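Local coordinates for cytochrome P450 monooxygenase (Rhodococcus sp. ECU0066, PDB 6KBH), which probably acts as a self-sufficient monooxygenase, its heme domain receiving electrons from fused reductase modules that carry FMN and a [2Fe-2S] cluster, at residues 201-205 / 231-236; 206-210 / 280-285. All blocks are in the same frame, centred on the assembly; numbering follows the deposited sequence.

Both interactions belong to the cytochrome P450 part of the chain, with centres about 13 Å apart on the same side of the chain's centre. Along the sequence their segments alternate: 201-205, 206-210, 231-236, 280-285. The end of helix 199-204, with Tyr205 just beyond it, packs against helix 219-242 in interaction 1, and the residues that directly follow meet helices 269-281 and 284-300 in interaction 2. The two contacts touch where Phe232 CE2 lies 3.6 Å from Ile280 CD1. Together they form a layered arrangement, consistent with the F and G helices of P450s lying over the long central helix, whose irregular stretch, with Ala282 and Ala283, reaches the heme.

Interaction 1 (201-205 / 231-236); sequences TLREY and KFWQFA
Lys231 CB sits almost squarely above the Tyr205 ring, 3.8 Å from its centroid and only 7° off the ring normal, a CH-pi contact made by the aliphatic root of a charged side chain. Residues 201-204 end helix 199-204, and Tyr205, its N bonded to Thr201 O at 2.9 Å, is the first to leave helical geometry (phi/psi -88/8°). Segment 231-236 lies within helix 219-242, helical throughout, with Ala236 N to Phe232 O at 3.0 Å. The backbones come closest at Tyr205 and Phe232, whose CA atoms are 5.5 Å apart, and Tyr205 CB rests 3.6 Å from Phe232 CB. With chi1 at m, the Tyr205 ring lies across the other helix, nearly perpendicular to its run, with CE2 3.8 Å from Phe235 CD2. Leu202 (m, t) inserts CD2 3.9 Å from Phe232 CE2 and 4.3 Å from Phe235 CD2; with chi1 t, Phe235 turns a ring face to it. Leu202 CD2 is also 4.4 Å from Ala236 CB. Lys231 (m, t, t, m) carries NZ away from 201-205, toward Asp227 (a long, weak ion pair) and Tyr117 (a weak hydrogen bond). Phe232 packs on Met277 and Ile280 of helix 269-281, whereas Leu202 meets Leu189 of helix 183-192. Position and order in the chain are consistent with the F and G helices of the P450 fold, away from the annotated sites. With 385 Å² buried, the pairing of these segments rests on van der Waals and CH-pi contacts, with no polar bond between them.

Interaction 2 (206-210 / 280-285); sequences SIAHT and IVAAHE. With HEM (protoporphyrin IX containing Fe), chain C.
Glu285 has the largest share of this contact: chi1 m (-45°), chi2 t (-160°) and chi3 41° send its carboxyl group from the start of helix 284-300 toward the backbone of 206-210. There OE2 accepts a very short hydrogen bond from His209 N (2.5 Å, N-H...O angle 159°) and lies 3.1 Å from Ala208 CA, while OE1 is 3.1 Å from Thr210 CG2, Thr210 having chi1 at p. Residues 206-208 are extended (phi/psi -99/125, -138/173 and -76/138°), His209 turns (-117/0°), and Thr210 begins helix 210-214. The closest CA pairs are Ala208 with Glu285 at 7.1 Å and Ser206 with Val281 at 8.1 Å. His209 (chi1 m, chi2 93°) points its CA-to-CB bond toward the other segment and sets CE1 4.2 Å from Val281 CG1. Ser206 (m) has OG 4.0 Å from Ile280 CD1, although OG is hydrogen-bonded to Leu202 O. Ile207 (p, t) directs its CB away, and its side chain meets Val225 and Ala228 of helix 219-242. Residues 280-285 pass from helix 269-281 to helix 284-300 through an irregular stretch; Ala282 O approaches heme C1C at 3.2 Å, and Ala283 CB approaches CMC at 3.5 Å. Sequence and geometry fit the kinked central helix of P450s, with Glu285 and Thr286 in the positions of its acid–alcohol pair; Thr286 OG1 is hydrogen-bonded to Ala282 O. A main-chain NH can only donate, so OE2 must be the acceptor, and this carboxyl oxygen is engaged by the 206-210 backbone.

Interaction 1 (201-205 / 231-236)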
ATOM      1  N   THR A 201      -9.488  31.280   9.639  1.00 97.18           N
ATOM      2  CA  THR A 201     -10.943  31.413   9.689  1.00110.29           C
ATOM      3  C   THR A 201     -11.614  30.194   9.074  1.00110.12           C
ATOM      4  O   THR A 201     -12.602  29.682   9.614  1.00109.81           O
ATOM      5  CB  THR A 201     -11.439  32.684   9.001  1.00102.89           C
ATOM      6  OG1 THR A 201     -10.837  33.815   9.626  1.00 97.16           O
ATOM      7  CG2 THR A 201     -12.975  32.809   9.200  1.00112.66           C
ATOM      8  N   LEU A 202     -11.087  29.708   7.945  1.00105.13           N
ATOM      9  CA  LEU A 202     -11.689  28.529   7.336  1.00101.99           C
ATOM     10  C   LEU A 202     -11.780  27.384   8.335  1.00 99.15           C
ATOM     11  O   LEU A 202     -12.719  26.582   8.275  1.00 95.95           O
ATOM     12  CB  LEU A 202     -10.909  28.085   6.096  1.00 90.08           C
ATOM     13  CG  LEU A 202     -10.935  28.996   4.865  1.00 95.94           C
ATOM     14  CD1 LEU A 202     -10.125  28.389   3.719  1.00 84.81           C
ATOM     15  CD2 LEU A 202     -12.362  29.283   4.429  1.00 84.10           C
ATOM     16  N   ARG A 203     -10.847  27.323   9.289  1.00 95.55           N
ATOM     17  CA  ARG A 203     -10.924  26.325  10.351  1.00101.61           C
ATOM     18  C   ARG A 203     -12.003  26.673  11.367  1.00107.46           C
ATOM     19  O   ARG A 203     -12.721  25.787  11.842  1.00105.75           O
ATOM     20  CB  ARG A 203      -9.577  26.198  11.050  1.00 91.33           C
ATOM     21  CG  ARG A 203      -8.400  26.326  10.129  1.00100.97           C
ATOM     22  CD  ARG A 203      -7.130  26.672  10.874  1.00110.65           C
ATOM     23  NE  ARG A 203      -6.641  25.529  11.635  1.00104.33           N
ATOM     24  CZ  ARG A 203      -6.960  25.278  12.899  1.00103.07           C
ATOM     25  NH1 ARG A 203      -7.759  26.104  13.566  1.00 97.19           N
ATOM     26  NH2 ARG A 203      -6.470  24.206  13.503  1.00 99.25           N
ATOM     27  N   GLU A 204     -12.107  27.953  11.738  1.00100.53           N
ATOM     28  CA  GLU A 204     -13.193  28.385  12.612  1.00105.81           C
ATOM     29  C   GLU A 204     -14.536  27.933  12.056  1.00109.12           C
ATOM     30  O   GLU A 204     -15.429  27.524  12.808  1.00116.39           O
ATOM     31  CB  GLU A 204     -13.145  29.908  12.771  1.00110.71           C
ATOM     32  CG  GLU A 204     -13.800  30.489  14.028  1.00114.61           C
ATOM     33  CD  GLU A 204     -15.317  30.583  13.940  1.00123.27           C
ATOM     34  OE1 GLU A 204     -15.800  31.599  13.402  1.00124.37           O
ATOM     35  OE2 GLU A 204     -16.025  29.660  14.403  1.00126.25           O
ATOM     36  N   TYR A 205     -14.682  27.967  10.732  1.00105.81           N
ATOM     37  CA  TYR A 205     -15.900  27.549  10.055  1.00102.87           C
ATOM     38  C   TYR A 205     -15.916  26.058   9.728  1.00100.89           C
ATOM     39  O   TYR A 205     -16.815  25.606   9.013  1.00103.05           O
ATOM     40  CB  TYR A 205     -16.092  28.357   8.766  1.00102.44           C
ATOM     41  CG  TYR A 205     -16.179  29.863   8.946  1.00106.12           C
ATOM     42  CD1 TYR A 205     -16.453  30.431  10.184  1.00109.43           C
ATOM     43  CD2 TYR A 205     -15.985  30.717   7.866  1.00106.22           C
ATOM     44  CE1 TYR A 205     -16.529  31.806  10.341  1.00107.77           C
ATOM     45  CE2 TYR A 205     -16.065  32.089   8.013  1.00108.05           C
ATOM     46  CZ  TYR A 205     -16.334  32.630   9.253  1.00102.11           C
ATOM     47  OH  TYR A 205     -16.406  33.998   9.403  1.00 92.39           O
ATOM     48  N   LYS A 231     -21.356  30.431   6.186  1.00 95.78           N
ATOM     49  CA  LYS A 231     -20.204  31.296   6.429  1.00 92.27           C
ATOM     50  C   LYS A 231     -19.008  30.834   5.622  1.00 93.77           C
ATOM     51  O   LYS A 231     -18.320  31.633   4.976  1.00102.63           O
ATOM     52  CB  LYS A 231     -19.841  31.307   7.916  1.00 94.93           C
ATOM     53  CG  LYS A 231     -20.814  32.014   8.833  1.00 97.36           C
ATOM     54  CD  LYS A 231     -20.321  31.931  10.271  1.00102.17           C
ATOM     55  CE  LYS A 231     -21.400  32.332  11.258  1.00 99.71           C
ATOM     56  NZ  LYS A 231     -21.764  33.765  11.116  1.00103.10           N
ATOM     57  N   PHE A 232     -18.760  29.531   5.640  1.00100.33           N
ATOM     58  CA  PHE A 232     -17.586  28.984   4.982  1.00 97.92           C
ATOM     59  C   PHE A 232     -17.723  29.021   3.459  1.00 94.49           C
ATOM     60  O   PHE A 232     -16.713  29.142   2.753  1.00 87.21           O
ATOM     61  CB  PHE A 232     -17.353  27.565   5.508  1.00 95.00           C
ATOM     62  CG  PHE A 232     -16.388  26.760   4.702  1.00 95.60           C
ATOM     63  CD1 PHE A 232     -16.788  26.161   3.525  1.00 93.73           C
ATOM     64  CD2 PHE A 232     -15.081  26.589   5.125  1.00 97.82           C
ATOM     65  CE1 PHE A 232     -15.911  25.461   2.769  1.00 95.92           C
ATOM     66  CE2 PHE A 232     -14.193  25.854   4.365  1.00 95.75           C
ATOM     67  CZ  PHE A 232     -14.616  25.285   3.183  1.00 93.22           C
ATOM     68  N   TRP A 233     -18.951  28.953   2.931  1.00 88.06           N
ATOM     69  CA  TRP A 233     -19.124  28.896   1.481  1.00 88.38           C
ATOM     70  C   TRP A 233     -18.734  30.208   0.815  1.00 97.62           C
ATOM     71  O   TRP A 233     -18.083  30.208  -0.237  1.00 89.77           O
ATOM     72  CB  TRP A 233     -20.565  28.542   1.143  1.00 89.99           C
ATOM     73  CG  TRP A 233     -20.914  28.704  -0.303  1.00 87.82           C
ATOM     74  CD1 TRP A 233     -21.542  29.769  -0.876  1.00 96.66           C
ATOM     75  CD2 TRP A 233     -20.672  27.765  -1.358  1.00 87.41           C
ATOM     76  NE1 TRP A 233     -21.701  29.557  -2.223  1.00 99.59           N
ATOM     77  CE2 TRP A 233     -21.177  28.333  -2.545  1.00 89.05           C
ATOM     78  CE3 TRP A 233     -20.077  26.501  -1.415  1.00 91.11           C
ATOM     79  CZ2 TRP A 233     -21.104  27.682  -3.773  1.00 88.79           C
ATOM     80  CZ3 TRP A 233     -20.006  25.856  -2.636  1.00 88.07           C
ATOM     81  CH2 TRP A 233     -20.516  26.448  -3.798  1.00 87.39           C
ATOM     82  N   GLN A 234     -19.136  31.340   1.397  1.00102.51           N
ATOM     83  CA  GLN A 234     -18.856  32.620   0.760  1.00100.75           C
ATOM     84  C   GLN A 234     -17.469  33.151   1.086  1.00 91.31           C
ATOM     85  O   GLN A 234     -16.869  33.825   0.242  1.00 91.74           O
ATOM     86  CB  GLN A 234     -19.928  33.656   1.129  1.00 95.57           C
ATOM     87  CG  GLN A 234     -19.805  34.293   2.502  1.00102.55           C
ATOM     88  CD  GLN A 234     -20.802  35.426   2.693  1.00106.57           C
ATOM     89  OE1 GLN A 234     -21.546  35.772   1.774  1.00 96.53           O
ATOM     90  NE2 GLN A 234     -20.826  36.005   3.889  1.00 93.90           N
ATOM     91  N   PHE A 235     -16.933  32.860   2.272  1.00 87.08           N
ATOM     92  CA  PHE A 235     -15.533  33.187   2.515  1.00 95.38           C
ATOM     93  C   PHE A 235     -14.628  32.376   1.584  1.00 99.01           C
ATOM     94  O   PHE A 235     -13.714  32.925   0.946  1.00 94.97           O
ATOM     95  CB  PHE A 235     -15.194  32.972   3.993  1.00 93.82           C
ATOM     96  CG  PHE A 235     -13.799  33.408   4.373  1.00105.90           C
ATOM     97  CD1 PHE A 235     -12.928  33.918   3.421  1.00109.18           C
ATOM     98  CD2 PHE A 235     -13.363  33.304   5.699  1.00112.71           C
ATOM     99  CE1 PHE A 235     -11.657  34.297   3.767  1.00108.07           C
ATOM    100  CE2 PHE A 235     -12.099  33.695   6.064  1.00112.69           C
ATOM    101  CZ  PHE A 235     -11.234  34.189   5.077  1.00104.70           C
ATOM    102  N   ALA A 236     -14.896  31.081   1.439  1.00100.81           N
ATOM    103  CA  ALA A 236     -14.098  30.333   0.478  1.00 97.01           C
ATOM    104  C   ALA A 236     -14.292  30.862  -0.937  1.00 97.79           C
ATOM    105  O   ALA A 236     -13.441  30.615  -1.796  1.00103.49           O
ATOM    106  CB  ALA A 236     -14.424  28.842   0.547  1.00 85.41           C
TER

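Interaction 2 (206-210 / 280-285)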
ATOM      1  N   SER A 206     -14.945  25.290  10.221  1.00 98.24           N
ATOM      2  CA  SER A 206     -14.874  23.851   9.992  1.00101.83           C
ATOM      3  C   SER A 206     -15.431  23.122  11.209  1.00100.65           C
ATOM      4  O   SER A 206     -14.962  23.338  12.332  1.00102.96           O
ATOM      5  CB  SER A 206     -13.434  23.408   9.726  1.00 99.36           C
ATOM      6  OG  SER A 206     -12.931  23.973   8.528  1.00 92.06           O
ATOM      7  N   ILE A 207     -16.426  22.260  10.988  1.00 97.36           N
ATOM      8  CA  ILE A 207     -17.171  21.631  12.073  1.00 96.76           C
ATOM      9  C   ILE A 207     -17.413  20.159  11.760  1.00 90.95           C
ATOM     10  O   ILE A 207     -17.133  19.670  10.663  1.00 76.18           O
ATOM     11  CB  ILE A 207     -18.520  22.327  12.340  1.00 91.31           C
ATOM     12  CG1 ILE A 207     -19.383  22.300  11.077  1.00 86.42           C
ATOM     13  CG2 ILE A 207     -18.311  23.748  12.843  1.00103.68           C
ATOM     14  CD1 ILE A 207     -20.839  22.576  11.337  1.00 94.84           C
ATOM     15  N   ALA A 208     -17.955  19.460  12.756  1.00 94.42           N
ATOM     16  CA  ALA A 208     -18.340  18.068  12.585  1.00 75.85           C
ATOM     17  C   ALA A 208     -19.641  17.972  11.798  1.00 76.05           C
ATOM     18  O   ALA A 208     -20.575  18.750  12.014  1.00 91.40           O
ATOM     19  CB  ALA A 208     -18.491  17.389  13.945  1.00 70.44           C
ATOM     20  N   HIS A 209     -19.693  17.012  10.873  1.00 74.04           N
ATOM     21  CA  HIS A 209     -20.872  16.779  10.052  1.00 76.16           C
ATOM     22  C   HIS A 209     -21.503  15.412  10.277  1.00 75.13           C
ATOM     23  O   HIS A 209     -22.508  15.100   9.627  1.00 70.67           O
ATOM     24  CB  HIS A 209     -20.526  16.920   8.562  1.00 76.11           C
ATOM     25  CG  HIS A 209     -20.291  18.331   8.121  1.00 89.73           C
ATOM     26  ND1 HIS A 209     -19.037  18.904   8.093  1.00 87.31           N
ATOM     27  CD2 HIS A 209     -21.147  19.280   7.673  1.00 82.78           C
ATOM     28  CE1 HIS A 209     -19.132  20.147   7.655  1.00 83.69           C
ATOM     29  NE2 HIS A 209     -20.402  20.399   7.393  1.00 84.12           N
ATOM     30  N   THR A 210     -20.949  14.591  11.172  1.00 67.39           N
ATOM     31  CA  THR A 210     -21.371  13.195  11.261  1.00 79.36           C
ATOM     32  C   THR A 210     -22.834  13.077  11.667  1.00 77.75           C
ATOM     33  O   THR A 210     -23.615  12.370  11.019  1.00 76.90           O
ATOM     34  CB  THR A 210     -20.477  12.436  12.243  1.00 84.33           C
ATOM     35  OG1 THR A 210     -20.675  12.947  13.567  1.00 92.39           O
ATOM     36  CG2 THR A 210     -19.025  12.601  11.866  1.00 79.15           C
ATOM     37  N   ILE A 280     -11.967  19.666   2.119  1.00 88.60           N
ATOM     38  CA  ILE A 280     -11.569  19.519   3.518  1.00 87.88           C
ATOM     39  C   ILE A 280     -12.652  18.905   4.399  1.00 85.82           C
ATOM     40  O   ILE A 280     -12.384  18.632   5.580  1.00 85.13           O
ATOM     41  CB  ILE A 280     -11.092  20.862   4.114  1.00 95.43           C
ATOM     42  CG1 ILE A 280     -12.208  21.901   4.108  1.00 93.32           C
ATOM     43  CG2 ILE A 280      -9.879  21.386   3.353  1.00 87.02           C
ATOM     44  CD1 ILE A 280     -11.810  23.190   4.791  1.00 91.81           C
ATOM     45  N   VAL A 281     -13.857  18.669   3.873  1.00 86.55           N
ATOM     46  CA  VAL A 281     -14.792  17.837   4.627  1.00 91.82           C
ATOM     47  C   VAL A 281     -14.528  16.365   4.339  1.00 92.08           C
ATOM     48  O   VAL A 281     -14.799  15.505   5.184  1.00 82.18           O
ATOM     49  CB  VAL A 281     -16.260  18.211   4.335  1.00 89.35           C
ATOM     50  CG1 VAL A 281     -16.475  19.710   4.496  1.00 86.13           C
ATOM     51  CG2 VAL A 281     -16.689  17.737   2.951  1.00 90.57           C
ATOM     52  N   ALA A 282     -13.988  16.051   3.159  1.00 89.55           N
ATOM     53  CA  ALA A 282     -13.579  14.684   2.872  1.00 83.54           C
ATOM     54  C   ALA A 282     -12.317  14.303   3.626  1.00 75.31           C
ATOM     55  O   ALA A 282     -12.009  13.110   3.733  1.00 75.94           O
ATOM     56  CB  ALA A 282     -13.365  14.502   1.369  1.00 74.99           C
ATOM     57  N   ALA A 283     -11.598  15.284   4.168  1.00 69.58           N
ATOM     58  CA  ALA A 283     -10.258  15.078   4.699  1.00 79.85           C
ATOM     59  C   ALA A 283     -10.157  15.183   6.211  1.00 78.52           C
ATOM     60  O   ALA A 283      -9.251  14.583   6.794  1.00 76.83           O
ATOM     61  CB  ALA A 283      -9.285  16.090   4.079  1.00 69.10           C
ATOM     62  N   HIS A 284     -11.049  15.930   6.862  1.00 85.12           N
ATOM     63  CA  HIS A 284     -10.826  16.287   8.264  1.00 83.15           C
ATOM     64  C   HIS A 284     -11.249  15.180   9.230  1.00 79.34           C
ATOM     65  O   HIS A 284     -10.412  14.606   9.934  1.00 80.40           O
ATOM     66  CB  HIS A 284     -11.553  17.595   8.586  1.00 76.09           C
ATOM     67  CG  HIS A 284     -11.386  18.039  10.004  1.00 80.59           C
ATOM     68  ND1 HIS A 284     -12.271  18.893  10.626  1.00 77.55           N
ATOM     69  CD2 HIS A 284     -10.437  17.746  10.924  1.00 78.83           C
ATOM     70  CE1 HIS A 284     -11.874  19.107  11.868  1.00 85.20           C
ATOM     71  NE2 HIS A 284     -10.764  18.421  12.074  1.00 84.78           N
ATOM     72  N   GLU A 285     -12.548  14.864   9.280  1.00 78.11           N
ATOM     73  CA  GLU A 285     -13.033  13.968  10.329  1.00 78.42           C
ATOM     74  C   GLU A 285     -12.592  12.533  10.083  1.00 76.03           C
ATOM     75  O   GLU A 285     -12.239  11.817  11.028  1.00 71.67           O
ATOM     76  CB  GLU A 285     -14.554  14.023  10.438  1.00 73.04           C
ATOM     77  CG  GLU A 285     -15.166  15.401  10.414  1.00 79.98           C
ATOM     78  CD  GLU A 285     -16.567  15.394  10.992  1.00 85.46           C
ATOM     79  OE1 GLU A 285     -16.790  14.707  12.012  1.00 72.88           O
ATOM     80  OE2 GLU A 285     -17.452  16.043  10.402  1.00 83.30           O
TER
HETATM   81  CHA HEM C 802     -14.240   9.234  -1.399  1.00 72.55           C
HETATM   82  CHB HEM C 802     -13.022   7.147   3.029  1.00 63.93           C
HETATM   83  CHC HEM C 802      -9.287  10.818   3.795  1.00 71.37           C
HETATM   84  CHD HEM C 802     -10.520  12.857  -0.602  1.00 75.61           C
HETATM   85  C1A HEM C 802     -14.035   8.490  -0.154  1.00 72.69           C
HETATM   86  C2A HEM C 802     -14.959   7.356  -0.041  1.00 58.52           C
HETATM   87  C3A HEM C 802     -14.620   6.774   1.183  1.00 62.31           C
HETATM   88  C4A HEM C 802     -13.516   7.622   1.704  1.00 54.12           C
HETATM   89  CMA HEM C 802     -15.247   5.569   1.812  1.00 59.17           C
HETATM   90  CAA HEM C 802     -16.007   6.891  -1.005  1.00 61.54           C
HETATM   91  CBA HEM C 802     -15.643   5.662  -1.779  1.00 63.91           C
HETATM   92  CGA HEM C 802     -16.498   5.237  -2.925  1.00 66.22           C
HETATM   93  O1A HEM C 802     -17.615   5.814  -2.856  1.00 78.76           O
HETATM   94  O2A HEM C 802     -15.865   4.415  -3.643  1.00 62.93           O
HETATM   95  C1B HEM C 802     -11.914   7.921   3.672  1.00 62.92           C
HETATM   96  C2B HEM C 802     -11.273   7.580   5.024  1.00 72.66           C
HETATM   97  C3B HEM C 802     -10.102   8.731   5.254  1.00 59.53           C
HETATM   98  C4B HEM C 802     -10.176   9.629   4.034  1.00 64.04           C
HETATM   99  CMB HEM C 802     -11.636   6.455   5.932  1.00 76.81           C
HETATM  100  CAB HEM C 802      -9.181   8.882   6.416  1.00 62.85           C
HETATM  101  CBB HEM C 802      -8.385   7.696   6.837  1.00 68.12           C
HETATM  102  C1C HEM C 802      -9.534  11.540   2.514  1.00 75.70           C
HETATM  103  C2C HEM C 802      -8.629  12.655   2.413  1.00 69.59           C
HETATM  104  C3C HEM C 802      -8.951  13.239   1.209  1.00 74.99           C
HETATM  105  C4C HEM C 802     -10.027  12.404   0.696  1.00 70.29           C
HETATM  106  CMC HEM C 802      -7.579  13.079   3.386  1.00 69.16           C
HETATM  107  CAC HEM C 802      -8.299  14.438   0.591  1.00 78.89           C
HETATM  108  CBC HEM C 802      -9.011  15.741   0.527  1.00 75.69           C
HETATM  109  C1D HEM C 802     -11.601  11.958  -1.025  1.00 63.44           C
HETATM  110  C2D HEM C 802     -12.173  12.345  -2.356  1.00 60.68           C
HETATM  111  C3D HEM C 802     -13.344  11.212  -2.613  1.00 66.16           C
HETATM  112  C4D HEM C 802     -13.265  10.343  -1.391  1.00 67.02           C
HETATM  113  CMD HEM C 802     -11.760  13.490  -3.214  1.00 76.36           C
HETATM  114  CAD HEM C 802     -14.240  11.092  -3.794  1.00 75.64           C
HETATM  115  CBD HEM C 802     -13.623  10.483  -5.011  1.00 59.85           C
HETATM  116  CGD HEM C 802     -14.548   9.958  -6.047  1.00 68.09           C
HETATM  117  O1D HEM C 802     -15.676   9.810  -5.520  1.00 73.85           O
HETATM  118  O2D HEM C 802     -13.948   9.800  -7.141  1.00 65.26           O
HETATM  119  NA  HEM C 802     -13.141   8.679   0.906  1.00 70.35           N
HETATM  120  NB  HEM C 802     -11.219   9.096   3.045  1.00 67.37           N
HETATM  121  NC  HEM C 802     -10.408  11.364   1.466  1.00 75.22           N
HETATM  122  ND  HEM C 802     -12.169  10.705  -0.349  1.00 64.76           N
HETATM  123 FE   HEM C 802     -11.785   9.978   1.450  1.00 75.70          FE